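Local coordinates for A-type flavoprotein (Giardia intestinalis, PDB 2Q9U) that probably reduces dioxygen to water at a diiron site, with electrons passed on by a bound flavin mononucleotide, and so scavenges oxygen for the parasite, at residues C50-S56 and I78-N84. Sequence-based numbering, arbitrary orientation.
Sequences CPTVIDS and IKYVVMN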
ATOM      1  N   CYS A  50       6.953  34.651 -33.947  1.00 17.46           N
ATOM      2  CA  CYS A  50       7.944  34.304 -32.926  1.00 16.89           C
ATOM      3  C   CYS A  50       7.441  33.041 -32.227  1.00 15.73           C
ATOM      4  O   CYS A  50       6.602  33.147 -31.323  1.00 15.95           O
ATOM      5  CB  CYS A  50       8.019  35.420 -31.892  1.00 15.90           C
ATOM      6  SG  CYS A  50       8.541  37.027 -32.534  1.00 20.00           S
ATOM      7  N   PRO A  51       7.894  31.854 -32.674  1.00 15.56           N
ATOM      8  CA  PRO A  51       7.331  30.611 -32.142  1.00 14.73           C
ATOM      9  C   PRO A  51       7.568  30.529 -30.631  1.00 14.61           C
ATOM     10  O   PRO A  51       8.695  30.775 -30.165  1.00 13.51           O
ATOM     11  CB  PRO A  51       8.108  29.520 -32.902  1.00 14.40           C
ATOM     12  CG  PRO A  51       8.525  30.196 -34.211  1.00 14.66           C
ATOM     13  CD  PRO A  51       8.923  31.586 -33.699  1.00 15.29           C
ATOM     14  N   THR A  52       6.505  30.212 -29.878  1.00 13.69           N
ATOM     15  CA  THR A  52       6.527  30.402 -28.432  1.00 13.27           C
ATOM     16  C   THR A  52       6.056  29.149 -27.705  1.00 13.09           C
ATOM     17  O   THR A  52       5.068  28.538 -28.110  1.00 12.29           O
ATOM     18  CB  THR A  52       5.670  31.610 -28.045  1.00 13.55           C
ATOM     19  OG1 THR A  52       6.288  32.803 -28.565  1.00 12.99           O
ATOM     20  CG2 THR A  52       5.513  31.750 -26.531  1.00 12.95           C
ATOM     21  N   VAL A  53       6.784  28.789 -26.651  1.00 12.21           N
ATOM     22  CA  VAL A  53       6.413  27.686 -25.747  1.00 12.28           C
ATOM     23  C   VAL A  53       6.003  28.269 -24.407  1.00 12.16           C
ATOM     24  O   VAL A  53       6.681  29.146 -23.864  1.00 12.55           O
ATOM     25  CB  VAL A  53       7.561  26.677 -25.548  1.00 12.29           C
ATOM     26  CG1 VAL A  53       7.162  25.547 -24.549  1.00 10.41           C
ATOM     27  CG2 VAL A  53       7.965  26.073 -26.893  1.00 12.58           C
ATOM     28  N   ILE A  54       4.884  27.770 -23.893  1.00 11.65           N
ATOM     29  CA  ILE A  54       4.405  28.133 -22.557  1.00 11.19           C
ATOM     30  C   ILE A  54       4.665  26.959 -21.622  1.00 11.03           C
ATOM     31  O   ILE A  54       4.158  25.857 -21.830  1.00 10.20           O
ATOM     32  CB  ILE A  54       2.889  28.435 -22.558  1.00 10.99           C
ATOM     33  CG1 ILE A  54       2.510  29.397 -23.710  1.00 10.90           C
ATOM     34  CG2 ILE A  54       2.421  28.927 -21.141  1.00 10.47           C
ATOM     35  CD1 ILE A  54       3.058  30.823 -23.530  1.00 13.23           C
ATOM     36  N   ASP A  55       5.475  27.220 -20.607  1.00 10.38           N
ATOM     37  CA  ASP A  55       5.839  26.263 -19.563  1.00 11.82           C
ATOM     38  C   ASP A  55       6.689  25.059 -19.994  1.00 11.37           C
ATOM     39  O   ASP A  55       6.834  24.775 -21.172  1.00 12.32           O
ATOM     40  CB  ASP A  55       4.596  25.866 -18.718  1.00 11.54           C
ATOM     41  CG  ASP A  55       4.046  27.063 -17.916  1.00 14.46           C
ATOM     42  OD1 ASP A  55       4.880  27.894 -17.438  1.00 12.61           O
ATOM     43  OD2 ASP A  55       2.802  27.182 -17.794  1.00 16.05           O
ATOM     44  N   SER A  56       7.269  24.383 -19.009  1.00 11.73           N
ATOM     45  CA  SER A  56       8.005  23.151 -19.248  1.00 11.00           C
ATOM     46  C   SER A  56       7.321  22.007 -18.472  1.00 11.38           C
ATOM     47  O   SER A  56       6.134  22.099 -18.141  1.00 10.33           O
ATOM     48  CB  SER A  56       9.475  23.349 -18.840  1.00 12.13           C
ATOM     49  OG  SER A  56      10.284  22.229 -19.166  1.00 11.26           O
ATOM     50  N   ILE A  78      12.518  28.151 -31.892  1.00 14.85           N
ATOM     51  CA  ILE A  78      11.747  28.692 -30.772  1.00 14.45           C
ATOM     52  C   ILE A  78      12.367  30.021 -30.335  1.00 15.07           C
ATOM     53  O   ILE A  78      13.571  30.076 -30.006  1.00 15.23           O
ATOM     54  CB  ILE A  78      11.691  27.678 -29.582  1.00 14.28           C
ATOM     55  CG1 ILE A  78      11.088  26.329 -30.047  1.00 12.67           C
ATOM     56  CG2 ILE A  78      10.946  28.296 -28.358  1.00 13.83           C
ATOM     57  CD1 ILE A  78       9.591  26.390 -30.489  1.00 12.24           C
ATOM     58  N   LYS A  79      11.565  31.083 -30.365  1.00 15.22           N
ATOM     59  CA  LYS A  79      12.017  32.434 -29.956  1.00 16.02           C
ATOM     60  C   LYS A  79      11.790  32.730 -28.469  1.00 15.43           C
ATOM     61  O   LYS A  79      12.631  33.363 -27.830  1.00 14.17           O
ATOM     62  CB  LYS A  79      11.353  33.528 -30.820  1.00 17.05           C
ATOM     63  CG  LYS A  79      11.591  35.006 -30.322  1.00 17.23           C
ATOM     64  CD  LYS A  79      13.087  35.409 -30.426  1.00 22.43           C
ATOM     65  CE  LYS A  79      13.366  36.804 -29.849  1.00 23.56           C
ATOM     66  NZ  LYS A  79      14.811  37.150 -30.110  1.00 26.70           N
ATOM     67  N   TYR A  80      10.645  32.294 -27.931  1.00 15.34           N
ATOM     68  CA  TYR A  80      10.302  32.542 -26.523  1.00 14.57           C
ATOM     69  C   TYR A  80       9.846  31.265 -25.815  1.00 14.35           C
ATOM     70  O   TYR A  80       9.076  30.445 -26.370  1.00 13.38           O
ATOM     71  CB  TYR A  80       9.191  33.599 -26.380  1.00 15.80           C
ATOM     72  CG  TYR A  80       9.561  34.959 -26.937  1.00 15.97           C
ATOM     73  CD1 TYR A  80      10.557  35.738 -26.330  1.00 16.02           C
ATOM     74  CD2 TYR A  80       8.926  35.464 -28.068  1.00 17.97           C
ATOM     75  CE1 TYR A  80      10.909  36.992 -26.857  1.00 17.97           C
ATOM     76  CE2 TYR A  80       9.265  36.720 -28.592  1.00 18.99           C
ATOM     77  CZ  TYR A  80      10.264  37.470 -27.983  1.00 18.73           C
ATOM     78  OH  TYR A  80      10.593  38.709 -28.518  1.00 18.56           O
ATOM     79  N   VAL A  81      10.324  31.110 -24.593  1.00 12.84           N
ATOM     80  CA  VAL A  81       9.765  30.120 -23.647  1.00 11.82           C
ATOM     81  C   VAL A  81       9.277  30.915 -22.448  1.00 11.93           C
ATOM     82  O   VAL A  81      10.069  31.529 -21.716  1.00 11.59           O
ATOM     83  CB  VAL A  81      10.788  29.069 -23.215  1.00 12.35           C
ATOM     84  CG1 VAL A  81      10.125  28.034 -22.282  1.00 12.25           C
ATOM     85  CG2 VAL A  81      11.398  28.383 -24.435  1.00 11.80           C
ATOM     86  N   VAL A  82       7.962  30.923 -22.282  1.00 11.76           N
ATOM     87  CA  VAL A  82       7.313  31.638 -21.214  1.00 11.60           C
ATOM     88  C   VAL A  82       7.140  30.705 -20.018  1.00 12.13           C
ATOM     89  O   VAL A  82       6.525  29.638 -20.133  1.00 11.83           O
ATOM     90  CB  VAL A  82       5.926  32.152 -21.645  1.00 12.18           C
ATOM     91  CG1 VAL A  82       5.167  32.744 -20.465  1.00 12.34           C
ATOM     92  CG2 VAL A  82       6.022  33.155 -22.836  1.00 11.34           C
ATOM     93  N   MET A  83       7.626  31.155 -18.863  1.00 12.78           N
ATOM     94  CA  MET A  83       7.560  30.393 -17.611  1.00 13.24           C
ATOM     95  C   MET A  83       6.672  31.091 -16.591  1.00 13.77           C
ATOM     96  O   MET A  83       6.949  32.205 -16.189  1.00 13.95           O
ATOM     97  CB  MET A  83       8.988  30.177 -17.047  1.00 13.36           C
ATOM     98  CG  MET A  83       9.892  29.293 -17.932  1.00 12.81           C
ATOM     99  SD  MET A  83       9.262  27.632 -18.277  1.00 14.10           S
ATOM    100  CE  MET A  83       9.357  26.865 -16.658  1.00 14.49           C
ATOM    101  N   ASN A  84       5.575  30.429 -16.198  1.00 13.87           N
ATOM    102  CA  ASN A  84       4.575  31.032 -15.332  1.00 13.38           C
ATOM    103  C   ASN A  84       4.894  30.795 -13.872  1.00 13.37           C
ATOM    104  O   ASN A  84       4.301  31.436 -13.005  1.00 13.27           O
ATOM    105  CB  ASN A  84       3.202  30.398 -15.625  1.00 13.35           C
ATOM    106  CG  ASN A  84       2.611  30.865 -16.935  1.00 15.72           C
ATOM    107  OD1 ASN A  84       2.282  30.050 -17.822  1.00 19.92           O
ATOM    108  ND2 ASN A  84       2.468  32.165 -17.073  1.00 12.51           N
TER
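Strands 52-54 and 80-82 are the two parallel strands of a beta-alpha-beta unit in the metallo-beta-lactamase-like domain, and helix 62-72 makes the crossover between them. Val53 sits at the centre: its N donates to Tyr80 O (2.8 Å) and its O accepts from Val82 N (2.7 Å). On the face that carries Val53, its CG2 meets Ile78 CD1 at 4.0 Å, and both side chains also touch Ile69 of the crossover helix, where branched aliphatic residues suit a buried strand-helix interface. Thr52, Ile54, Tyr80 and Val82 occupy the other face. There Ile54 lies alongside Val82, its CD1 3.7 Å from Val82 CB; chi1 (-48°) sets CG1 beside the backbone N and chi2 (-68°) then brings CD1 against Val82. Thr52 OG1 approaches the edge of the Tyr80 ring in its plane and donates to Cys50 O, which satisfies a buried hydroxyl. After the last backbone bond of the pair, Asp55 N to Val82 O, the Asp55 carboxylate, about 9 Å from the bound mu-oxo-diiron, becomes the acceptor: Asn170 ND2 holds OD2, while Asn84 N meets Asp55 OD1 at 2.9 Å, almost in line with the CG-OD1 bond.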